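Local coordinates for type IV pilus biogenesis protein PilB (Streptococcus sanguinis, PDB 7B7P), which is a minor type IV pilin with a direct role in adhesion, carrying a metal-binding von Willebrand factor A-like module, at residues 165-170 / 279-284. Residues are numbered along the deposited sequence; the frame is centred on the assembly and turned at random.
Sequences SFVFDT and IVLLTD
Val167 faces Leu281 at the middle of a parallel pair, strand 165-169 beside strand 279-283, whose directions differ by just 9°. Backbone bonds stitch the two together in alternation: Val280 N to Ser165 O, Val167 N to Val280 O (2.8 Å), Leu282 N to Val167 O (2.9 Å) and Asp169 N to Leu282 O. Val167 O also takes a CA-H...O contact from Leu281.

Side chains pack on both faces. On one, Phe166 CD1 lies 3.8 Å from Val280 CB, the two side chains running side by side, while Phe168 CD1 reaches Leu282 CB at 3.8 Å; helix 191-209 covers this face. On the other, Val167 CG1 meets Leu281 CD1 at 4.1 Å and the Ser165 methylene touches Ile279 CD1, its OG bonding to Asn215; helix 258-270 packs against Ser165 and Ile279.

Where the strands end, Asp169 swings its carboxylate across to 279-284, CG anti to the backbone N (chi1 -173°). Its OD2 accepts Thr283 OG1 through the anti lone pair at 2.9 Å, and Asp284 N from above the carboxylate plane at 3.3 Å; OD1 takes Ser171 N. This grip holds Asp169 OD2 only 3.1 Å from Asp284 OD1, two acceptors whose repulsion these donors, Arg191 and the nearby magnesium may together offset. Asp284 OD2 is hydrogen-bonded to Ser173 OG and salt-bridged to Arg191. Asp169, Ser171 and Ser173 form the DxSxS motif; with Asp284 they belong to the MIDAS, the magnesium site of a von Willebrand factor A domain.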
ATOM      1  N   SER A 165     -10.073  -5.627  -0.378  1.00 65.92           N
ATOM      2  CA  SER A 165     -11.506  -5.453  -0.205  1.00 66.11           C
ATOM      3  C   SER A 165     -11.866  -4.024  -0.568  1.00 63.30           C
ATOM      4  O   SER A 165     -11.361  -3.076   0.051  1.00 62.80           O
ATOM      5  CB  SER A 165     -11.963  -5.780   1.219  1.00 59.16           C
ATOM      6  OG  SER A 165     -13.382  -5.714   1.258  1.00 58.18           O
ATOM      7  N   PHE A 166     -12.716  -3.881  -1.580  1.00 60.99           N
ATOM      8  CA  PHE A 166     -13.274  -2.600  -1.971  1.00 60.36           C
ATOM      9  C   PHE A 166     -14.543  -2.351  -1.187  1.00 61.59           C
ATOM     10  O   PHE A 166     -15.437  -3.201  -1.172  1.00 59.61           O
ATOM     11  CB  PHE A 166     -13.586  -2.575  -3.467  1.00 67.24           C
ATOM     12  CG  PHE A 166     -12.366  -2.446  -4.321  1.00 67.41           C
ATOM     13  CD1 PHE A 166     -11.755  -1.210  -4.498  1.00 62.39           C
ATOM     14  CD2 PHE A 166     -11.813  -3.559  -4.925  1.00 68.64           C
ATOM     15  CE1 PHE A 166     -10.604  -1.090  -5.277  1.00 70.66           C
ATOM     16  CE2 PHE A 166     -10.677  -3.448  -5.710  1.00 73.69           C
ATOM     17  CZ  PHE A 166     -10.068  -2.218  -5.882  1.00 73.33           C
ATOM     18  N   VAL A 167     -14.643  -1.168  -0.588  1.00 58.33           N
ATOM     19  CA  VAL A 167     -15.735  -0.832   0.314  1.00 59.13           C
ATOM     20  C   VAL A 167     -16.270   0.521  -0.121  1.00 62.00           C
ATOM     21  O   VAL A 167     -15.667   1.561   0.172  1.00 62.59           O
ATOM     22  CB  VAL A 167     -15.293  -0.827   1.782  1.00 57.28           C
ATOM     23  CG1 VAL A 167     -16.418  -0.342   2.689  1.00 56.55           C
ATOM     24  CG2 VAL A 167     -14.855  -2.217   2.168  1.00 52.48           C
ATOM     25  N   PHE A 168     -17.415   0.514  -0.810  1.00 62.72           N
ATOM     26  CA  PHE A 168     -17.877   1.666  -1.569  1.00 60.90           C
ATOM     27  C   PHE A 168     -19.158   2.236  -0.976  1.00 56.76           C
ATOM     28  O   PHE A 168     -20.143   1.518  -0.804  1.00 60.92           O
ATOM     29  CB  PHE A 168     -18.104   1.295  -3.039  1.00 62.48           C
ATOM     30  CG  PHE A 168     -16.836   1.073  -3.837  1.00 62.65           C
ATOM     31  CD1 PHE A 168     -15.590   1.381  -3.324  1.00 64.78           C
ATOM     32  CD2 PHE A 168     -16.912   0.571  -5.131  1.00 70.49           C
ATOM     33  CE1 PHE A 168     -14.437   1.177  -4.072  1.00 66.63           C
ATOM     34  CE2 PHE A 168     -15.781   0.367  -5.879  1.00 66.73           C
ATOM     35  CZ  PHE A 168     -14.540   0.673  -5.360  1.00 67.71           C
ATOM     36  N   ASP A 169     -19.136   3.536  -0.697  1.00 56.78           N
ATOM     37  CA  ASP A 169     -20.319   4.276  -0.301  1.00 58.92           C
ATOM     38  C   ASP A 169     -21.372   4.196  -1.414  1.00 63.54           C
ATOM     39  O   ASP A 169     -21.089   4.499  -2.577  1.00 64.07           O
ATOM     40  CB  ASP A 169     -19.893   5.723  -0.011  1.00 54.61           C
ATOM     41  CG  ASP A 169     -20.994   6.598   0.586  1.00 58.51           C
ATOM     42  OD1 ASP A 169     -22.199   6.410   0.324  1.00 63.51           O
ATOM     43  OD2 ASP A 169     -20.630   7.560   1.298  1.00 60.85           O
ATOM     44  N   THR A 170     -22.577   3.739  -1.059  1.00 60.17           N
ATOM     45  CA  THR A 170     -23.708   3.662  -1.979  1.00 62.07           C
ATOM     46  C   THR A 170     -24.886   4.476  -1.465  1.00 60.84           C
ATOM     47  O   THR A 170     -26.036   4.158  -1.761  1.00 67.14           O
ATOM     48  CB  THR A 170     -24.153   2.212  -2.243  1.00 62.99           C
ATOM     49  OG1 THR A 170     -24.734   1.633  -1.062  1.00 63.23           O
ATOM     50  CG2 THR A 170     -23.010   1.328  -2.723  1.00 59.05           C
ATOM     51  N   ILE A 279      -7.798  -2.661   2.505  1.00 60.76           N
ATOM     52  CA  ILE A 279      -9.112  -2.045   2.352  1.00 59.05           C
ATOM     53  C   ILE A 279      -8.974  -0.788   1.495  1.00 57.61           C
ATOM     54  O   ILE A 279      -8.098   0.049   1.737  1.00 59.00           O
ATOM     55  CB  ILE A 279      -9.735  -1.701   3.714  1.00 58.46           C
ATOM     56  CG1 ILE A 279      -9.962  -2.975   4.529  1.00 58.74           C
ATOM     57  CG2 ILE A 279     -11.024  -0.885   3.526  1.00 53.77           C
ATOM     58  CD1 ILE A 279     -11.298  -3.645   4.265  1.00 55.75           C
ATOM     59  N   VAL A 280      -9.847  -0.641   0.513  1.00 56.88           N
ATOM     60  CA  VAL A 280      -9.977   0.602  -0.236  1.00 58.74           C
ATOM     61  C   VAL A 280     -11.382   1.086   0.010  1.00 57.09           C
ATOM     62  O   VAL A 280     -12.348   0.495  -0.482  1.00 59.93           O
ATOM     63  CB  VAL A 280      -9.704   0.429  -1.739  1.00 59.58           C
ATOM     64  CG1 VAL A 280     -10.036   1.713  -2.490  1.00 57.51           C
ATOM     65  CG2 VAL A 280      -8.262   0.042  -1.935  1.00 55.68           C
ATOM     66  N   LEU A 281     -11.503   2.138   0.795  1.00 56.23           N
ATOM     67  CA  LEU A 281     -12.794   2.631   1.230  1.00 59.07           C
ATOM     68  C   LEU A 281     -13.058   3.948   0.526  1.00 57.64           C
ATOM     69  O   LEU A 281     -12.240   4.860   0.603  1.00 55.75           O
ATOM     70  CB  LEU A 281     -12.812   2.814   2.748  1.00 58.91           C
ATOM     71  CG  LEU A 281     -14.206   3.061   3.313  1.00 57.92           C
ATOM     72  CD1 LEU A 281     -14.291   2.496   4.714  1.00 61.46           C
ATOM     73  CD2 LEU A 281     -14.492   4.536   3.329  1.00 58.40           C
ATOM     74  N   LEU A 282     -14.204   4.050  -0.133  1.00 58.42           N
ATOM     75  CA  LEU A 282     -14.589   5.248  -0.861  1.00 60.09           C
ATOM     76  C   LEU A 282     -15.852   5.814  -0.237  1.00 55.08           C
ATOM     77  O   LEU A 282     -16.832   5.093  -0.084  1.00 58.71           O
ATOM     78  CB  LEU A 282     -14.821   4.941  -2.347  1.00 60.37           C
ATOM     79  CG  LEU A 282     -15.058   6.221  -3.142  1.00 63.79           C
ATOM     80  CD1 LEU A 282     -14.332   6.180  -4.507  1.00 64.11           C
ATOM     81  CD2 LEU A 282     -16.542   6.473  -3.316  1.00 60.56           C
ATOM     82  N   THR A 283     -15.840   7.099   0.101  1.00 54.47           N
ATOM     83  CA  THR A 283     -17.026   7.733   0.650  1.00 56.17           C
ATOM     84  C   THR A 283     -17.157   9.140   0.086  1.00 57.89           C
ATOM     85  O   THR A 283     -16.161   9.782  -0.264  1.00 60.45           O
ATOM     86  CB  THR A 283     -17.007   7.746   2.207  1.00 59.58           C
ATOM     87  OG1 THR A 283     -18.220   8.321   2.705  1.00 56.60           O
ATOM     88  CG2 THR A 283     -15.831   8.509   2.753  1.00 53.31           C
ATOM     89  N   ASP A 284     -18.408   9.603  -0.012  1.00 56.79           N
ATOM     90  CA  ASP A 284     -18.736  10.892  -0.609  1.00 59.50           C
ATOM     91  C   ASP A 284     -19.503  11.800   0.347  1.00 59.44           C
ATOM     92  O   ASP A 284     -20.109  12.780  -0.095  1.00 64.57           O
ATOM     93  CB  ASP A 284     -19.546  10.691  -1.895  1.00 64.57           C
ATOM     94  CG  ASP A 284     -21.054  10.493  -1.628  1.00 63.71           C
ATOM     95  OD1 ASP A 284     -21.400   9.884  -0.593  1.00 64.19           O
ATOM     96  OD2 ASP A 284     -21.891  10.941  -2.452  1.00 62.24           O
TER